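Long-range contacts in TRAP-type C4-dicarboxylate:H+ symport system substrate-binding component DctP (Shewanella oneidensis, PDB 4MX6), which binds succinate and probably captures C4-dicarboxylates in the periplasm for delivery to a TRAP-type membrane transporter: residues A[44-50]-A[222-227]; A[55-59]-A[71-75]; A[81-85]-A[199-203]. All coordinates share one frame; numbering follows the deposited sequence.

Contact 1. Residues A[44-50]-A[222-227]; sequences VVAENTP and SNTYSQ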
ATOM      1  N   VAL A  44      -2.920   6.925   7.081  1.00  5.59           N
ATOM      2  CA  VAL A  44      -1.668   7.677   7.090  1.00  5.80           C
ATOM      3  C   VAL A  44      -1.470   8.573   5.874  1.00  6.04           C
ATOM      4  O   VAL A  44      -0.448   9.244   5.774  1.00  7.39           O
ATOM      5  CB  VAL A  44      -0.445   6.727   7.234  1.00  6.31           C
ATOM      6  CG1 VAL A  44      -0.610   5.877   8.472  1.00  6.48           C
ATOM      7  CG2 VAL A  44      -0.223   5.863   5.991  1.00  6.33           C
ATOM      8  N   VAL A  45      -2.389   8.557   4.915  1.00  6.05           N
ATOM      9  CA  VAL A  45      -2.201   9.331   3.692  1.00  6.06           C
ATOM     10  C   VAL A  45      -2.930  10.675   3.699  1.00  5.84           C
ATOM     11  O   VAL A  45      -3.723  10.976   4.580  1.00  6.67           O
ATOM     12  CB  VAL A  45      -2.550   8.518   2.422  1.00  6.17           C
ATOM     13  CG1 VAL A  45      -1.672   7.263   2.348  1.00  6.76           C
ATOM     14  CG2 VAL A  45      -4.030   8.155   2.341  1.00  6.61           C
ATOM     15  N   ALA A  46      -2.625  11.488   2.693  1.00  5.76           N
ATOM     16  CA  ALA A  46      -3.339  12.741   2.487  1.00  6.36           C
ATOM     17  C   ALA A  46      -4.795  12.468   2.091  1.00  6.33           C
ATOM     18  O   ALA A  46      -5.141  11.392   1.614  1.00  6.48           O
ATOM     19  CB  ALA A  46      -2.649  13.573   1.424  1.00  6.87           C
ATOM     20  N   GLU A  47      -5.651  13.458   2.277  1.00  6.78           N
ATOM     21  CA  GLU A  47      -7.060  13.311   1.947  1.00  6.90           C
ATOM     22  C   GLU A  47      -7.284  13.082   0.453  1.00  6.49           C
ATOM     23  O   GLU A  47      -8.129  12.264   0.064  1.00  6.46           O
ATOM     24  CB  GLU A  47      -7.815  14.564   2.406  1.00  8.29           C
ATOM     25  CG  GLU A  47      -9.272  14.581   1.995  1.00  9.53           C
ATOM     26  CD  GLU A  47     -10.091  15.583   2.755  1.00 11.64           C
ATOM     27  OE1 GLU A  47      -9.950  15.644   4.003  1.00 13.46           O
ATOM     28  OE2 GLU A  47     -10.913  16.266   2.109  1.00 11.12           O
ATOM     29  N   ASN A  48      -6.529  13.779  -0.388  1.00  6.77           N
ATOM     30  CA  ASN A  48      -6.822  13.818  -1.816  1.00  6.98           C
ATOM     31  C   ASN A  48      -6.030  12.723  -2.552  1.00  6.40           C
ATOM     32  O   ASN A  48      -5.152  12.992  -3.381  1.00  7.75           O
ATOM     33  CB  ASN A  48      -6.585  15.218  -2.394  1.00  7.75           C
ATOM     34  CG  ASN A  48      -7.515  16.254  -1.790  1.00  8.68           C
ATOM     35  OD1 ASN A  48      -8.464  15.922  -1.074  1.00  9.60           O
ATOM     36  ND2 ASN A  48      -7.266  17.514  -2.094  1.00  9.55           N
ATOM     37  N   THR A  49      -6.387  11.486  -2.220  1.00  5.91           N
ATOM     38  CA  THR A  49      -5.702  10.260  -2.639  1.00  5.60           C
ATOM     39  C   THR A  49      -6.748   9.149  -2.735  1.00  5.71           C
ATOM     40  O   THR A  49      -7.856   9.316  -2.228  1.00  5.99           O
ATOM     41  CB  THR A  49      -4.682   9.814  -1.584  1.00  5.61           C
ATOM     42  OG1 THR A  49      -5.362   9.530  -0.351  1.00  6.67           O
ATOM     43  CG2 THR A  49      -3.590  10.860  -1.356  1.00  6.47           C
ATOM     44  N   PRO A  50      -6.411   7.998  -3.340  1.00  5.56           N
ATOM     45  CA  PRO A  50      -7.421   6.927  -3.382  1.00  5.78           C
ATOM     46  C   PRO A  50      -7.911   6.489  -1.992  1.00  5.32           C
ATOM     47  O   PRO A  50      -9.128   6.348  -1.803  1.00  6.11           O
ATOM     48  CB  PRO A  50      -6.726   5.789  -4.143  1.00  6.20           C
ATOM     49  CG  PRO A  50      -5.260   6.166  -4.187  1.00  7.08           C
ATOM     50  CD  PRO A  50      -5.240   7.665  -4.164  1.00  5.87           C
ATOM     51  N   SER A 222       0.793   8.874  -6.691  1.00  5.98           N
ATOM     52  CA  SER A 222      -0.140   9.579  -5.815  1.00  5.80           C
ATOM     53  C   SER A 222       0.507   9.967  -4.497  1.00  5.66           C
ATOM     54  O   SER A 222       0.337  11.099  -4.046  1.00  6.38           O
ATOM     55  CB  SER A 222      -1.376   8.729  -5.543  1.00  6.35           C
ATOM     56  OG  SER A 222      -2.096   9.220  -4.418  1.00  7.80           O
ATOM     57  N   ASN A 223       1.232   9.061  -3.858  1.00  5.65           N
ATOM     58  CA  ASN A 223       1.928   9.420  -2.621  1.00  6.30           C
ATOM     59  C   ASN A 223       3.092  10.393  -2.872  1.00  5.94           C
ATOM     60  O   ASN A 223       3.330  11.319  -2.087  1.00  6.89           O
ATOM     61  CB  ASN A 223       2.412   8.182  -1.875  1.00  6.02           C
ATOM     62  CG  ASN A 223       1.332   7.569  -1.002  1.00  5.52           C
ATOM     63  OD1 ASN A 223       0.394   8.258  -0.551  1.00  6.21           O
ATOM     64  ND2 ASN A 223       1.469   6.288  -0.731  1.00  4.98           N
ATOM     65  N   THR A 224       3.810  10.188  -3.971  1.00  6.00           N
ATOM     66  CA  THR A 224       4.959  11.017  -4.299  1.00  6.82           C
ATOM     67  C   THR A 224       4.509  12.467  -4.478  1.00  6.98           C
ATOM     68  O   THR A 224       5.183  13.397  -4.009  1.00  7.43           O
ATOM     69  CB  THR A 224       5.655  10.480  -5.561  1.00  7.75           C
ATOM     70  OG1 THR A 224       6.104   9.147  -5.329  1.00  9.19           O
ATOM     71  CG2 THR A 224       6.851  11.323  -5.956  1.00  8.76           C
ATOM     72  N   TYR A 225       3.385  12.662  -5.166  1.00  6.73           N
ATOM     73  CA  TYR A 225       2.831  13.996  -5.375  1.00  6.91           C
ATOM     74  C   TYR A 225       2.242  14.599  -4.106  1.00  7.14           C
ATOM     75  O   TYR A 225       2.605  15.704  -3.699  1.00  8.20           O
ATOM     76  CB  TYR A 225       1.773  13.986  -6.486  1.00  7.10           C
ATOM     77  CG  TYR A 225       1.135  15.341  -6.646  1.00  7.74           C
ATOM     78  CD1 TYR A 225       1.856  16.403  -7.163  1.00  8.96           C
ATOM     79  CD2 TYR A 225      -0.163  15.584  -6.224  1.00  8.68           C
ATOM     80  CE1 TYR A 225       1.298  17.663  -7.286  1.00  9.98           C
ATOM     81  CE2 TYR A 225      -0.737  16.837  -6.337  1.00 10.25           C
ATOM     82  CZ  TYR A 225      -0.001  17.878  -6.871  1.00 10.87           C
ATOM     83  OH  TYR A 225      -0.569  19.138  -6.988  1.00 12.73           O
ATOM     84  N   SER A 226       1.358  13.848  -3.455  1.00  6.56           N
ATOM     85  CA  SER A 226       0.614  14.405  -2.331  1.00  7.18           C
ATOM     86  C   SER A 226       1.501  14.681  -1.109  1.00  7.41           C
ATOM     87  O   SER A 226       1.202  15.581  -0.340  1.00  9.45           O
ATOM     88  CB  SER A 226      -0.588  13.536  -1.947  1.00  7.34           C
ATOM     89  OG  SER A 226      -0.198  12.230  -1.579  1.00  6.71           O
ATOM     90  N   GLN A 227       2.596  13.936  -0.948  1.00  7.52           N
ATOM     91  CA  GLN A 227       3.527  14.175   0.157  1.00  8.17           C
ATOM     92  C   GLN A 227       4.735  15.022  -0.245  1.00  8.44           C
ATOM     93  O   GLN A 227       5.610  15.278   0.580  1.00  9.13           O
ATOM     94  CB  GLN A 227       4.009  12.844   0.758  1.00 10.20           C
ATOM     95  CG  GLN A 227       2.896  12.016   1.408  1.00 12.08           C
ATOM     96  CD  GLN A 227       2.126  12.722   2.537  1.00 13.62           C
ATOM     97  OE1 GLN A 227       2.603  13.670   3.171  1.00 15.78           O
ATOM     98  NE2 GLN A 227       0.934  12.250   2.791  1.00 13.45           N
TER
HETATM   99  O   HOH W   1       0.075  12.107   5.259  1.00 19.80           O
HETATM  100  O   HOH W   2      -0.414  10.707   0.715  1.00  6.61           O
HETATM  101  O   HOH W   3      -3.443  11.411  -5.112  1.00  8.16           O
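Ala46 N, Asn223 OD1, Ser226 OG and Gln227 NE2 close on a single water, which accepts from the two nitrogens and donates to the two oxygens. This four-way grip joins the loop after strand 37-42 to helix 221-226 and the residue after it in the succinate site of a periplasmic solute-binding protein. No direct hydrogen bond crosses, so water does the polar bridging. The shortest of the four links is the 2.8 Å one to Ser226 OG. That hydroxyl sits between its backbone N and carbonyl carbon (chi1 60°), and from there it also donates to Ser222 O, on the other face of that carbonyl from Ser226 N. A second water links Val44 O with Gln227 NE2. Asn223 crosses Val45 at about a right angle, its OD1 3.7 Å from Val45 CG1 and bonded to the shared water; its ND2 is held by Asn219 OD1 and bonds the bound succinate.

Beside the water the contacts are van der Waals: Ala46 CB lies 4.0 Å from Ser226 CB, and the methyl CG2 of Thr49 faces the hydroxyls of both Ser222 and Ser226. Thr49 is the N-cap of helix 50-65; its OG1 donates to Ala46 O at 2.7 Å and caps Gly52 N. A valine here would probably leave Gly52 N without its side-chain cap and Ala46 O without the hydroxyl that ties the loop together. A third water spans Asn48 O and Ser222 OG, and the same OG lies 3.5 Å from Pro50 CD.

Contact 2. Residues A[55-59]-A[71-75]; sequences ALKFK and TVSVF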
ATOM      1  N   ALA A  55     -12.115   6.544   2.225  1.00  6.11           N
ATOM      2  CA  ALA A  55     -12.562   6.693   3.608  1.00  6.59           C
ATOM      3  C   ALA A  55     -13.694   7.722   3.699  1.00  6.61           C
ATOM      4  O   ALA A  55     -14.673   7.514   4.425  1.00  7.09           O
ATOM      5  CB  ALA A  55     -11.389   7.080   4.499  1.00  7.14           C
ATOM      6  N   LEU A  56     -13.557   8.846   2.987  1.00  6.85           N
ATOM      7  CA  LEU A  56     -14.613   9.868   3.003  1.00  6.93           C
ATOM      8  C   LEU A  56     -15.883   9.383   2.311  1.00  7.59           C
ATOM      9  O   LEU A  56     -16.982   9.703   2.752  1.00  8.15           O
ATOM     10  CB  LEU A  56     -14.110  11.156   2.356  1.00  8.57           C
ATOM     11  CG  LEU A  56     -13.121  11.968   3.200  1.00 10.69           C
ATOM     12  CD1 LEU A  56     -12.654  13.181   2.420  1.00 12.54           C
ATOM     13  CD2 LEU A  56     -13.707  12.386   4.541  1.00 11.36           C
ATOM     14  N   LYS A  57     -15.759   8.602   1.244  1.00  7.28           N
ATOM     15  CA  LYS A  57     -16.949   8.054   0.601  1.00  8.01           C
ATOM     16  C   LYS A  57     -17.686   7.117   1.555  1.00  7.51           C
ATOM     17  O   LYS A  57     -18.919   7.134   1.639  1.00  8.23           O
ATOM     18  CB  LYS A  57     -16.570   7.329  -0.694  1.00  8.10           C
ATOM     19  CG  LYS A  57     -17.750   6.755  -1.470  1.00  8.77           C
ATOM     20  CD  LYS A  57     -18.718   7.836  -1.944  1.00 10.20           C
ATOM     21  CE  LYS A  57     -19.758   7.285  -2.899  1.00 12.01           C
ATOM     22  NZ  LYS A  57     -20.645   8.345  -3.419  1.00 14.06           N
ATOM     23  N   PHE A  58     -16.936   6.308   2.294  1.00  6.79           N
ATOM     24  CA  PHE A  58     -17.524   5.406   3.284  1.00  7.48           C
ATOM     25  C   PHE A  58     -18.297   6.212   4.333  1.00  7.63           C
ATOM     26  O   PHE A  58     -19.445   5.886   4.661  1.00  8.05           O
ATOM     27  CB  PHE A  58     -16.421   4.541   3.892  1.00  7.29           C
ATOM     28  CG  PHE A  58     -16.874   3.630   5.008  1.00  7.34           C
ATOM     29  CD1 PHE A  58     -17.841   2.658   4.811  1.00  8.01           C
ATOM     30  CD2 PHE A  58     -16.267   3.714   6.242  1.00  8.58           C
ATOM     31  CE1 PHE A  58     -18.212   1.828   5.836  1.00  9.21           C
ATOM     32  CE2 PHE A  58     -16.637   2.869   7.266  1.00  9.73           C
ATOM     33  CZ  PHE A  58     -17.608   1.930   7.059  1.00 10.07           C
ATOM     34  N   LYS A  59     -17.692   7.286   4.837  1.00  8.24           N
ATOM     35  CA  LYS A  59     -18.376   8.196   5.750  1.00  8.32           C
ATOM     36  C   LYS A  59     -19.676   8.716   5.149  1.00  8.97           C
ATOM     37  O   LYS A  59     -20.716   8.704   5.807  1.00  9.94           O
ATOM     38  CB  LYS A  59     -17.450   9.364   6.086  1.00  9.13           C
ATOM     39  CG  LYS A  59     -18.103  10.495   6.865  1.00  9.32           C
ATOM     40  CD  LYS A  59     -17.126  11.635   7.091  1.00 10.95           C
ATOM     41  CE  LYS A  59     -17.743  12.803   7.847  1.00 12.52           C
ATOM     42  NZ  LYS A  59     -18.180  12.408   9.203  1.00 13.41           N
ATOM     43  N   THR A  71     -22.127   7.112  12.737  1.00 15.93           N
ATOM     44  CA  THR A  71     -21.379   8.179  12.093  1.00 16.41           C
ATOM     45  C   THR A  71     -19.952   7.694  11.931  1.00 14.58           C
ATOM     46  O   THR A  71     -19.482   6.912  12.749  1.00 15.93           O
ATOM     47  CB  THR A  71     -21.404   9.477  12.923  1.00 19.33           C
ATOM     48  OG1 THR A  71     -20.787  10.529  12.179  1.00 22.11           O
ATOM     49  CG2 THR A  71     -20.687   9.291  14.250  1.00 19.68           C
ATOM     50  N   VAL A  72     -19.272   8.143  10.877  1.00 12.77           N
ATOM     51  CA  VAL A  72     -17.891   7.749  10.634  1.00 11.44           C
ATOM     52  C   VAL A  72     -16.983   8.966  10.788  1.00 11.27           C
ATOM     53  O   VAL A  72     -17.190   9.967  10.112  1.00 13.25           O
ATOM     54  CB  VAL A  72     -17.703   7.167   9.218  1.00 11.48           C
ATOM     55  CG1 VAL A  72     -16.257   6.719   9.015  1.00 11.25           C
ATOM     56  CG2 VAL A  72     -18.641   6.008   8.976  1.00 11.89           C
ATOM     57  N   SER A  73     -16.007   8.881  11.690  1.00 10.03           N
ATOM     58  CA  SER A  73     -14.982   9.904  11.835  1.00 10.65           C
ATOM     59  C   SER A  73     -13.723   9.435  11.127  1.00  9.29           C
ATOM     60  O   SER A  73     -13.228   8.344  11.400  1.00  9.33           O
ATOM     61  CB  SER A  73     -14.690  10.177  13.309  1.00 13.01           C
ATOM     62  OG  SER A  73     -15.844  10.676  13.955  1.00 15.57           O
ATOM     63  N   VAL A  74     -13.216  10.267  10.224  1.00  8.60           N
ATOM     64  CA  VAL A  74     -12.050   9.920   9.427  1.00  8.12           C
ATOM     65  C   VAL A  74     -10.855  10.754   9.874  1.00  7.85           C
ATOM     66  O   VAL A  74     -10.943  11.973   9.997  1.00  9.50           O
ATOM     67  CB  VAL A  74     -12.324  10.151   7.922  1.00  8.50           C
ATOM     68  CG1 VAL A  74     -11.083   9.881   7.088  1.00  8.86           C
ATOM     69  CG2 VAL A  74     -13.480   9.275   7.443  1.00  8.86           C
ATOM     70  N   PHE A  75      -9.717  10.081  10.077  1.00  7.88           N
ATOM     71  CA  PHE A  75      -8.506  10.707  10.595  1.00  7.96           C
ATOM     72  C   PHE A  75      -7.357  10.432   9.635  1.00  8.09           C
ATOM     73  O   PHE A  75      -6.715   9.382   9.719  1.00  8.44           O
ATOM     74  CB  PHE A  75      -8.173  10.148  11.985  1.00  8.99           C
ATOM     75  CG  PHE A  75      -9.286  10.305  12.982  1.00 10.11           C
ATOM     76  CD1 PHE A  75     -10.270   9.333  13.104  1.00 10.80           C
ATOM     77  CD2 PHE A  75      -9.353  11.417  13.804  1.00 12.29           C
ATOM     78  CE1 PHE A  75     -11.298   9.475  14.014  1.00 11.88           C
ATOM     79  CE2 PHE A  75     -10.393  11.558  14.720  1.00 13.33           C
ATOM     80  CZ  PHE A  75     -11.355  10.584  14.814  1.00 12.69           C
TER
HETATM   81  O   HOH W   4     -14.805  12.672   9.885  1.00 15.94           O
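Lys59 lays its whole side chain along Val72, the two running past each other in opposite directions. Its CB starts against Val72 CB at 3.8 Å. From there the chain runs extended, and CG comes within 3.4 Å of Val72 O. CD and CE keep beside that same oxygen, CD at 3.5 Å. A bend at the last torsion (chi4 62°) then turns the ammonium group back, and NZ donates to Val72 O at 2.8 Å. The bond lies nearly along the C=O axis, at 163° about the oxygen. NZ also forms a salt bridge with Glu63, whose OE2 takes bonds from Thr71 OG1 and Val72 N as well, so one carboxylate ties the lysine and the strand together.

Behind the lysine the contact is apolar. Val72 CG1 meets Phe58 CD2 at 4.1 Å, the two side chains crossing at about a right angle. Further along, Val74 CG1 packs on Ala55 CB at 3.8 Å, while its CG2 touches Ala55 O. Val72 and Val74 both point toward the helix; Ser73, between them, points away and bonds Glu38.

The axes of segments 55-59 and 71-75 run nearly antiparallel and come within 8.3 Å, as the second half of a beta-alpha-beta unit: helix 50-65 covers the parallel pair of strands 37-42 and 70-75, with Phe58 touching Phe41 of strand 37-42 and residues of helix 260-295.

Contact 3. Residues A[81-85]-A[199-203]; sequences FGDNN and KKPFS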
ATOM      1  N   PHE A  81      -3.846   7.576  14.499  1.00 10.43           N
ATOM      2  CA  PHE A  81      -2.885   6.478  14.582  1.00  9.60           C
ATOM      3  C   PHE A  81      -2.036   6.462  13.321  1.00  8.81           C
ATOM      4  O   PHE A  81      -2.505   6.800  12.224  1.00  9.16           O
ATOM      5  CB  PHE A  81      -3.598   5.137  14.797  1.00 10.52           C
ATOM      6  CG  PHE A  81      -4.384   5.101  16.066  1.00 11.62           C
ATOM      7  CD1 PHE A  81      -3.740   5.185  17.285  1.00 12.67           C
ATOM      8  CD2 PHE A  81      -5.766   5.027  16.045  1.00 12.62           C
ATOM      9  CE1 PHE A  81      -4.458   5.186  18.464  1.00 13.70           C
ATOM     10  CE2 PHE A  81      -6.487   5.022  17.225  1.00 13.54           C
ATOM     11  CZ  PHE A  81      -5.835   5.105  18.428  1.00 13.92           C
ATOM     12  N   GLY A  82      -0.791   6.028  13.474  1.00  9.11           N
ATOM     13  CA  GLY A  82       0.150   5.950  12.376  1.00  9.23           C
ATOM     14  C   GLY A  82       0.527   4.514  12.066  1.00  8.23           C
ATOM     15  O   GLY A  82      -0.070   3.569  12.582  1.00  8.92           O
ATOM     16  N   ASP A  83       1.548   4.356  11.228  1.00  8.01           N
ATOM     17  CA  ASP A  83       1.947   3.031  10.747  1.00  8.50           C
ATOM     18  C   ASP A  83       2.223   2.075  11.895  1.00  9.58           C
ATOM     19  O   ASP A  83       1.814   0.912  11.860  1.00 10.92           O
ATOM     20  CB  ASP A  83       3.240   3.111   9.939  1.00  8.84           C
ATOM     21  CG  ASP A  83       3.031   3.349   8.450  1.00  8.22           C
ATOM     22  OD1 ASP A  83       1.880   3.381   7.957  1.00  9.18           O
ATOM     23  OD2 ASP A  83       4.083   3.436   7.747  1.00  9.13           O
ATOM     24  N   ASN A  84       2.967   2.528  12.890  1.00 10.63           N
ATOM     25  CA  ASN A  84       3.475   1.585  13.863  1.00 12.59           C
ATOM     26  C   ASN A  84       2.429   1.133  14.869  1.00 12.85           C
ATOM     27  O   ASN A  84       2.556   0.014  15.366  1.00 14.83           O
ATOM     28  CB  ASN A  84       4.715   2.130  14.572  1.00 14.66           C
ATOM     29  CG  ASN A  84       5.928   2.226  13.646  1.00 17.88           C
ATOM     30  OD1 ASN A  84       5.921   1.713  12.517  1.00 19.03           O
ATOM     31  ND2 ASN A  84       6.970   2.891  14.121  1.00 19.37           N
ATOM     32  N   ASN A  85       1.397   1.950  15.147  1.00 11.29           N
ATOM     33  CA  ASN A  85       0.418   1.620  16.194  1.00 11.36           C
ATOM     34  C   ASN A  85      -1.008   1.322  15.721  1.00  9.88           C
ATOM     35  O   ASN A  85      -1.839   0.940  16.536  1.00 10.24           O
ATOM     36  CB  ASN A  85       0.390   2.678  17.323  1.00 12.62           C
ATOM     37  CG  ASN A  85      -0.075   4.059  16.862  1.00 14.61           C
ATOM     38  OD1 ASN A  85      -0.508   4.251  15.736  1.00 14.71           O
ATOM     39  ND2 ASN A  85      -0.032   5.020  17.779  1.00 16.73           N
ATOM     40  N   LYS A 199      13.644   0.736   7.819  1.00  9.42           N
ATOM     41  CA  LYS A 199      12.204   0.686   8.050  1.00  9.23           C
ATOM     42  C   LYS A 199      11.778   1.911   8.851  1.00  8.77           C
ATOM     43  O   LYS A 199      12.271   2.129   9.950  1.00 10.16           O
ATOM     44  CB  LYS A 199      11.819  -0.594   8.799  1.00 10.54           C
ATOM     45  CG  LYS A 199      12.109  -1.889   8.046  1.00 11.55           C
ATOM     46  CD  LYS A 199      11.812  -3.110   8.904  1.00 13.21           C
ATOM     47  CE  LYS A 199      12.221  -4.395   8.207  1.00 14.70           C
ATOM     48  NZ  LYS A 199      11.913  -5.582   9.027  1.00 16.40           N
ATOM     49  N   LYS A 200      10.857   2.697   8.305  1.00  8.56           N
ATOM     50  CA  LYS A 200      10.362   3.895   8.981  1.00  9.19           C
ATOM     51  C   LYS A 200       8.891   4.108   8.660  1.00  8.81           C
ATOM     52  O   LYS A 200       8.441   3.770   7.575  1.00  9.24           O
ATOM     53  CB  LYS A 200      11.138   5.145   8.540  1.00 10.68           C
ATOM     54  CG  LYS A 200      12.609   5.166   8.910  1.00 13.42           C
ATOM     55  CD  LYS A 200      12.801   5.349  10.399  1.00 16.54           C
ATOM     56  CE  LYS A 200      14.266   5.385  10.767  1.00 19.57           C
ATOM     57  NZ  LYS A 200      14.471   5.727  12.198  1.00 21.35           N
ATOM     58  N   PRO A 201       8.140   4.714   9.589  1.00  8.72           N
ATOM     59  CA  PRO A 201       6.727   5.012   9.319  1.00  8.66           C
ATOM     60  C   PRO A 201       6.560   6.069   8.226  1.00  7.93           C
ATOM     61  O   PRO A 201       7.402   6.961   8.055  1.00  8.50           O
ATOM     62  CB  PRO A 201       6.220   5.530  10.658  1.00 10.13           C
ATOM     63  CG  PRO A 201       7.404   5.977  11.369  1.00 11.87           C
ATOM     64  CD  PRO A 201       8.542   5.122  10.942  1.00 10.13           C
ATOM     65  N   PHE A 202       5.439   5.983   7.527  1.00  6.85           N
ATOM     66  CA  PHE A 202       5.170   6.839   6.388  1.00  6.48           C
ATOM     67  C   PHE A 202       5.238   8.310   6.757  1.00  6.89           C
ATOM     68  O   PHE A 202       5.696   9.121   5.960  1.00  7.29           O
ATOM     69  CB  PHE A 202       3.799   6.505   5.817  1.00  6.87           C
ATOM     70  CG  PHE A 202       3.464   7.230   4.551  1.00  6.50           C
ATOM     71  CD1 PHE A 202       4.221   7.036   3.402  1.00  6.72           C
ATOM     72  CD2 PHE A 202       2.383   8.093   4.494  1.00  7.06           C
ATOM     73  CE1 PHE A 202       3.878   7.664   2.224  1.00  6.59           C
ATOM     74  CE2 PHE A 202       2.038   8.715   3.307  1.00  7.32           C
ATOM     75  CZ  PHE A 202       2.801   8.511   2.176  1.00  7.48           C
ATOM     76  N   SER A 203       4.777   8.669   7.952  1.00  7.32           N
ATOM     77  CA  SER A 203       4.740  10.072   8.354  1.00  8.59           C
ATOM     78  C   SER A 203       6.110  10.749   8.375  1.00  8.73           C
ATOM     79  O   SER A 203       6.190  11.977   8.328  1.00 10.33           O
ATOM     80  CB  SER A 203       4.086  10.183   9.727  1.00  9.50           C
ATOM     81  OG  SER A 203       4.890   9.572  10.720  1.00 11.50           O
TER
HETATM   82  O   HOH W   5       2.615   6.907   9.992  1.00  9.69           O
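Two loops beside the succinate site meet where Asp83, ahead of helix 86-91, reaches the loop between strand 196-199 and helix 205-210. Asp83 OD2 accepts from Phe202 N at 2.9 Å with an N-H...O angle of 150°. The donor comes from above the carboxylate, 59° out of its plane. The same oxygen lies 3.5 Å from Pro201 CA and 3.6 Å from Phe202 CB, and Asp83 CB rests on Pro201 CB at 3.9 Å. Asn84 slants across to the far end of the ring, with ND2 4.2 Å from Pro201 CG.

With chi1 at -174° the Phe202 ring swings away from Asp83, toward the bound succinate, about 3 Å off at the nearest atoms. A water bonded to Asp83 N makes a weak second link to Ser203 N. Gly82 N donates to Asn85 OD1, a side-chain bond within the first loop.

The other carboxylate oxygen, OD1, makes a salt bridge with Lys104, and OD2 forms a long, weak ion pair with Arg179. Both are succinate ligands, so Asp83 is consistent with a second-shell role: its charge probably offsets theirs, and its salt bridge is likely to help position Lys104.

Overall arrangement
From the N terminus the chain leaves strand 37-42 into 44-50, the first half of contact 1, which closes only at 222-227. Contact 2 opens on helix 50-65 and closes shortly after it, when strand 70-75 comes back beside strand 37-42. Contact 3 then opens at 81-85 and closes at 199-203. Contacts 2 and 3 thus follow in series, both within the long loop of contact 1, and none cross. Contact 1 touches both others: Glu47 packs on Leu56 of contact 2, while Val44, Asn223 and Gln227 pack round Phe202 of contact 3. Together they link the N-terminal beta-alpha-beta unit to the succinate site.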